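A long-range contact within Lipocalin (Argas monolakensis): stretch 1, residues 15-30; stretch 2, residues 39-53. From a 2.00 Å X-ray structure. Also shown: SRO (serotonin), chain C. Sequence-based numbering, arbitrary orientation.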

# COMPACT_ATOMS: atom_id res chain seq x y z
N ALA A 15 -1.92 -4.63 -11.00
CA ALA A 15 -2.58 -3.74 -10.06
C ALA A 15 -3.91 -4.21 -9.47
O ALA A 15 -4.14 -4.06 -8.28
CB ALA A 15 -2.70 -2.34 -10.64
N TYR A 16 -4.83 -4.74 -10.28
CA TYR A 16 -6.08 -5.21 -9.70
C TYR A 16 -5.85 -6.33 -8.67
O TYR A 16 -6.45 -6.32 -7.61
CB TYR A 16 -7.12 -5.60 -10.77
CG TYR A 16 -6.92 -6.96 -11.35
CD1 TYR A 16 -6.12 -7.14 -12.48
CD2 TYR A 16 -7.64 -8.05 -10.88
CE1 TYR A 16 -5.99 -8.38 -13.06
CE2 TYR A 16 -7.51 -9.30 -11.45
CZ TYR A 16 -6.68 -9.45 -12.54
OH TYR A 16 -6.49 -10.69 -13.10
N LYS A 17 -4.89 -7.22 -8.94
CA LYS A 17 -4.54 -8.26 -7.97
C LYS A 17 -3.88 -7.71 -6.71
O LYS A 17 -4.10 -8.21 -5.61
CB LYS A 17 -3.65 -9.33 -8.62
CG LYS A 17 -4.40 -10.31 -9.49
CD LYS A 17 -3.55 -10.78 -10.64
CE LYS A 17 -4.16 -11.98 -11.33
NZ LYS A 17 -3.72 -13.25 -10.70
N SER A 18 -3.03 -6.70 -6.86
CA SER A 18 -2.45 -6.04 -5.71
C SER A 18 -3.54 -5.37 -4.85
O SER A 18 -3.54 -5.49 -3.62
CB SER A 18 -1.41 -5.00 -6.16
OG SER A 18 -0.98 -4.24 -5.05
N VAL A 19 -4.41 -4.61 -5.49
CA VAL A 19 -5.44 -3.85 -4.78
C VAL A 19 -6.48 -4.77 -4.12
O VAL A 19 -6.96 -4.49 -3.03
CB VAL A 19 -6.13 -2.86 -5.73
CG1 VAL A 19 -7.35 -2.21 -5.06
CG2 VAL A 19 -5.14 -1.82 -6.25
N ASN A 20 -6.81 -5.88 -4.74
CA ASN A 20 -7.64 -6.87 -4.08
C ASN A 20 -6.96 -7.62 -2.98
O ASN A 20 -7.57 -7.97 -2.03
CB ASN A 20 -8.15 -7.88 -5.07
CG ASN A 20 -9.15 -7.33 -5.99
OD1 ASN A 20 -9.89 -6.46 -5.68
ND2 ASN A 20 -9.19 -7.89 -7.15
N GLY A 21 -5.70 -7.92 -3.15
CA GLY A 21 -4.91 -8.60 -2.13
C GLY A 21 -5.51 -9.94 -1.74
O GLY A 21 -6.12 -10.61 -2.57
N PRO A 22 -5.49 -10.25 -0.44
CA PRO A 22 -5.94 -11.55 0.03
C PRO A 22 -7.45 -11.69 -0.11
O PRO A 22 -7.99 -12.78 0.10
CB PRO A 22 -5.56 -11.53 1.51
CG PRO A 22 -5.70 -10.09 1.89
CD PRO A 22 -5.28 -9.30 0.67
N GLY A 23 -8.13 -10.59 -0.43
CA GLY A 23 -9.58 -10.60 -0.56
C GLY A 23 -10.32 -10.20 0.71
O GLY A 23 -11.51 -10.49 0.86
N ASN A 24 -9.61 -9.53 1.62
CA ASN A 24 -10.19 -9.09 2.89
C ASN A 24 -9.25 -8.08 3.55
O ASN A 24 -8.12 -7.90 3.09
CB ASN A 24 -10.40 -10.28 3.82
CG ASN A 24 -9.10 -10.88 4.32
OD1 ASN A 24 -8.48 -10.37 5.25
ND2 ASN A 24 -8.72 -12.02 3.76
N GLY A 25 -9.75 -7.38 4.56
CA GLY A 25 -8.94 -6.47 5.37
C GLY A 25 -8.41 -5.24 4.64
O GLY A 25 -9.15 -4.55 3.90
N GLY A 26 -7.15 -4.92 4.91
CA GLY A 26 -6.52 -3.73 4.34
C GLY A 26 -5.02 -3.71 4.54
O GLY A 26 -4.44 -4.69 5.02
N TYR A 27 -4.40 -2.61 4.13
CA TYR A 27 -2.95 -2.46 4.10
C TYR A 27 -2.52 -1.18 4.83
O TYR A 27 -3.07 -0.10 4.60
CB TYR A 27 -2.44 -2.42 2.65
CG TYR A 27 -2.47 -3.76 1.95
CD1 TYR A 27 -1.30 -4.49 1.75
CD2 TYR A 27 -3.64 -4.25 1.40
CE1 TYR A 27 -1.33 -5.73 1.10
CE2 TYR A 27 -3.68 -5.45 0.74
CZ TYR A 27 -2.52 -6.17 0.57
OH TYR A 27 -2.61 -7.40 -0.03
N TYR A 28 -1.54 -1.32 5.73
CA TYR A 28 -0.92 -0.17 6.36
C TYR A 28 0.24 0.26 5.50
O TYR A 28 0.97 -0.59 5.01
CB TYR A 28 -0.34 -0.54 7.71
CG TYR A 28 -1.36 -0.76 8.79
CD1 TYR A 28 -1.78 -2.04 9.11
CD2 TYR A 28 -1.88 0.30 9.52
CE1 TYR A 28 -2.63 -2.26 10.17
CE2 TYR A 28 -2.79 0.09 10.54
CZ TYR A 28 -3.16 -1.19 10.86
OH TYR A 28 -4.01 -1.44 11.91
N LEU A 29 0.52 1.57 5.48
CA LEU A 29 1.75 2.03 4.85
C LEU A 29 2.82 1.83 5.91
O LEU A 29 2.76 2.45 6.96
CB LEU A 29 1.67 3.51 4.46
CG LEU A 29 2.97 4.17 3.97
CD1 LEU A 29 3.48 3.42 2.75
CD2 LEU A 29 2.64 5.60 3.55
N ARG A 30 3.65 0.79 5.72
CA ARG A 30 4.62 0.36 6.72
C ARG A 30 5.90 1.20 6.70
O ARG A 30 6.43 1.57 7.76
CB ARG A 30 4.94 -1.13 6.55
CG ARG A 30 6.01 -1.70 7.50
CD ARG A 30 5.63 -1.54 8.99
NE ARG A 30 6.72 -2.00 9.85
CZ ARG A 30 7.84 -1.32 10.10
NH1 ARG A 30 8.02 -0.12 9.57
NH2 ARG A 30 8.77 -1.84 10.88
N GLU A 39 0.89 9.29 10.48
CA GLU A 39 1.05 8.03 11.20
C GLU A 39 -0.14 7.12 10.93
O GLU A 39 -1.26 7.60 10.77
CB GLU A 39 1.14 8.31 12.72
CG GLU A 39 0.08 9.31 13.21
CD GLU A 39 -0.05 9.42 14.74
OE1 GLU A 39 0.90 9.10 15.49
OE2 GLU A 39 -1.13 9.89 15.18
N CYS A 40 0.13 5.82 10.82
CA CYS A 40 -0.92 4.79 10.68
C CYS A 40 -1.77 4.94 9.43
O CYS A 40 -2.95 4.53 9.42
CB CYS A 40 -1.81 4.73 11.92
SG CYS A 40 -0.93 4.72 13.51
N ALA A 41 -1.18 5.46 8.36
CA ALA A 41 -1.88 5.62 7.08
C ALA A 41 -2.23 4.24 6.53
O ALA A 41 -1.45 3.30 6.68
CB ALA A 41 -1.00 6.40 6.09
N TYR A 42 -3.44 4.09 6.01
CA TYR A 42 -3.88 2.78 5.53
C TYR A 42 -4.93 2.91 4.43
O TYR A 42 -5.44 3.99 4.17
CB TYR A 42 -4.50 1.96 6.67
CG TYR A 42 -5.90 2.43 7.03
CD1 TYR A 42 -6.09 3.49 7.93
CD2 TYR A 42 -7.03 1.86 6.44
CE1 TYR A 42 -7.36 3.97 8.22
CE2 TYR A 42 -8.32 2.34 6.73
CZ TYR A 42 -8.47 3.42 7.59
OH TYR A 42 -9.72 3.91 7.91
N VAL A 43 -5.10 1.84 3.67
CA VAL A 43 -6.19 1.71 2.72
C VAL A 43 -6.90 0.43 3.09
O VAL A 43 -6.30 -0.46 3.68
CB VAL A 43 -5.68 1.60 1.25
CG1 VAL A 43 -5.05 2.89 0.79
CG2 VAL A 43 -4.73 0.40 1.08
N LEU A 44 -8.20 0.36 2.79
CA LEU A 44 -8.94 -0.89 2.89
C LEU A 44 -9.10 -1.44 1.48
O LEU A 44 -9.29 -0.67 0.54
CB LEU A 44 -10.34 -0.64 3.49
CG LEU A 44 -10.44 -0.30 4.98
CD1 LEU A 44 -11.91 -0.31 5.43
CD2 LEU A 44 -9.65 -1.29 5.81
N VAL A 45 -9.04 -2.76 1.33
CA VAL A 45 -9.33 -3.38 0.03
C VAL A 45 -10.79 -3.05 -0.37
O VAL A 45 -11.64 -2.86 0.50
CB VAL A 45 -9.07 -4.91 0.03
CG1 VAL A 45 -7.74 -5.23 0.68
CG2 VAL A 45 -10.23 -5.67 0.69
N PRO A 46 -11.04 -2.77 -1.67
CA PRO A 46 -12.37 -2.30 -2.07
C PRO A 46 -13.43 -3.31 -1.68
O PRO A 46 -13.13 -4.49 -1.49
CB PRO A 46 -12.26 -2.19 -3.59
CG PRO A 46 -10.81 -2.04 -3.85
CD PRO A 46 -10.13 -2.88 -2.83
N GLN A 47 -14.66 -2.84 -1.50
CA GLN A 47 -15.71 -3.71 -0.99
C GLN A 47 -16.09 -4.82 -1.98
O GLN A 47 -16.54 -5.91 -1.60
CB GLN A 47 -16.93 -2.89 -0.57
CG GLN A 47 -17.77 -3.57 0.49
CD GLN A 47 -18.47 -2.58 1.40
OE1 GLN A 47 -18.87 -1.50 0.96
NE2 GLN A 47 -18.61 -2.94 2.67
N ASN A 48 -15.83 -4.56 -3.26
CA ASN A 48 -16.11 -5.53 -4.31
C ASN A 48 -14.87 -5.83 -5.15
O ASN A 48 -13.99 -4.98 -5.31
CB ASN A 48 -17.26 -5.04 -5.18
CG ASN A 48 -17.18 -3.55 -5.45
OD1 ASN A 48 -16.47 -2.82 -4.76
ND2 ASN A 48 -17.93 -3.09 -6.45
N THR A 49 -14.78 -7.07 -5.63
CA THR A 49 -13.63 -7.50 -6.40
C THR A 49 -13.39 -6.66 -7.66
O THR A 49 -14.34 -6.28 -8.36
CB THR A 49 -13.70 -9.00 -6.74
OG1 THR A 49 -13.67 -9.75 -5.52
CG2 THR A 49 -12.52 -9.42 -7.60
N LEU A 50 -12.16 -6.18 -7.79
CA LEU A 50 -11.72 -5.46 -8.99
C LEU A 50 -11.22 -6.46 -10.02
O LEU A 50 -10.62 -7.48 -9.67
CB LEU A 50 -10.57 -4.52 -8.64
CG LEU A 50 -10.88 -3.07 -8.31
CD1 LEU A 50 -9.57 -2.33 -7.97
CD2 LEU A 50 -11.58 -2.42 -9.49
N SER A 51 -11.52 -6.18 -11.28
CA SER A 51 -10.93 -6.89 -12.40
C SER A 51 -10.22 -5.82 -13.21
O SER A 51 -10.32 -4.65 -12.89
CB SER A 51 -12.00 -7.59 -13.24
OG SER A 51 -13.01 -6.67 -13.63
N GLU A 52 -9.49 -6.23 -14.25
CA GLU A 52 -8.64 -5.31 -15.02
C GLU A 52 -9.40 -4.13 -15.62
O GLU A 52 -10.43 -4.31 -16.27
CB GLU A 52 -7.92 -6.09 -16.13
CG GLU A 52 -7.05 -5.23 -17.03
CD GLU A 52 -5.81 -4.75 -16.32
OE1 GLU A 52 -5.57 -5.21 -15.19
OE2 GLU A 52 -5.08 -3.91 -16.88
N GLY A 53 -8.81 -2.95 -15.51
CA GLY A 53 -9.36 -1.73 -16.12
C GLY A 53 -10.51 -1.03 -15.39
O GLY A 53 -11.00 -0.00 -15.84
OH SRO C . -6.65 1.12 -3.17
CZ3 SRO C . -5.32 1.44 -3.10
CH2 SRO C . -4.93 2.70 -3.54
CZ2 SRO C . -3.62 3.13 -3.39
CE2 SRO C . -2.72 2.23 -2.84
NE1 SRO C . -1.38 2.25 -2.59
CD1 SRO C . -1.01 1.08 -2.02
CG SRO C . -2.14 0.26 -1.92
CD2 SRO C . -3.20 0.98 -2.46
CE3 SRO C . -4.45 0.62 -2.59
CB SRO C . -2.17 -1.15 -1.38
CA SRO C . -2.48 -2.15 -2.51
NZ SRO C . -2.67 -3.48 -1.91
O HOH W 1 -4.16 -4.13 -13.21

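The two stretches meet as a short antiparallel β-ladder continued by a helix-to-loop contact, in which backbone hydrogen bonds join the strands, an asparagine side chain ties the helix end to the loop, and apolar side chains fill the space between; together they bury 858 Å² of surface. Strands 26-30 and 42-44 run at 169° to each other, with axes 4.7 Å apart at their closest. Tyr27 and Val43 form the hydrogen-bonded pair at the centre: Tyr27 N donates to Val43 O (2.9 Å) and Val43 N to Tyr27 O (3.0 Å). The same backbone pattern extends past this pair in both directions, through Leu29 N to Ala41 O (2.9 Å) and Val45 N to Gly25 O (3.1 Å). Between these bonds the chains draw closer, with CA atoms 4.0 Å apart at Gly26 and Leu44 and 4.3 Å at Tyr28 and Tyr42. Glycine suits the first of these narrow places, because a CB on Gly26 would lie 2.5 Å from Val43 O and 2.9 Å from Leu44 CD2. CA-H...O contacts accompany the ladder, the shorter from Tyr42 CA to Tyr27 O at 3.1 Å.

Side chains alternate across the sheet. Tyr27 and Val43 share one face, where Tyr27 CB lies 4.0 Å from Val43 CG2; Tyr28 and Tyr42 share the other, with Tyr28 CD2 4.2 Å from Tyr42 CB. On the Tyr27 side sits serotonin. Its amine NZ lies over a face of the Tyr27 ring, 3.5 Å from Tyr27 CE2, and donates a hydrogen bond to Ser18 O (2.8 Å), while Val43 CG2 comes within 3.7 Å of serotonin CE3. Thus both stretches contribute to the ligand site.

Val45, with 105 Å² covered by the other stretch, directs its CA-to-CB bond toward it. Its CG1 approaches the edge of the Tyr27 ring (4.1 Å from Tyr27 CE2) and packs 3.6 Å from Asn24 O, and Val45 CG1 lies 3.9 Å from Asn20 O, so a compact branched side chain fits between the turn and the Tyr27 ring. That turn, type II' from Asn20 to Gly23, takes the chain out of the helix; Gly21, the second residue of the turn and the first to leave helical angles, has a positive phi, which favours glycine.

At the helix end, the Asn20 amide reads the backbone of Leu50 in both directions: Leu50 N donates to Asn20 OD1 (3.1 Å), and Asn20 ND2 donates to Leu50 O (2.9 Å). An amide suits this place because it offers an acceptor and a donor side by side. Beside this polar clasp, Val19 CG1 packs against Pro46 CD (3.6 Å) and Leu50 CD1 (3.7 Å), so that the apolar side chains of Val19, Pro46 and Leu50 are buried against one another. Tyr16, chi1 p, lays one ring face against the Ser51-Glu52 backbone, and its CB lies 4.2 Å from Leu50 CB. Glu52 OE1 reaches to 3.4 Å from Tyr16 CD1 and accepts a hydrogen bond from water 1 (2.7 Å), which in turn accepts one from Tyr16 N (3.1 Å), bridging the loop to the helix backbone.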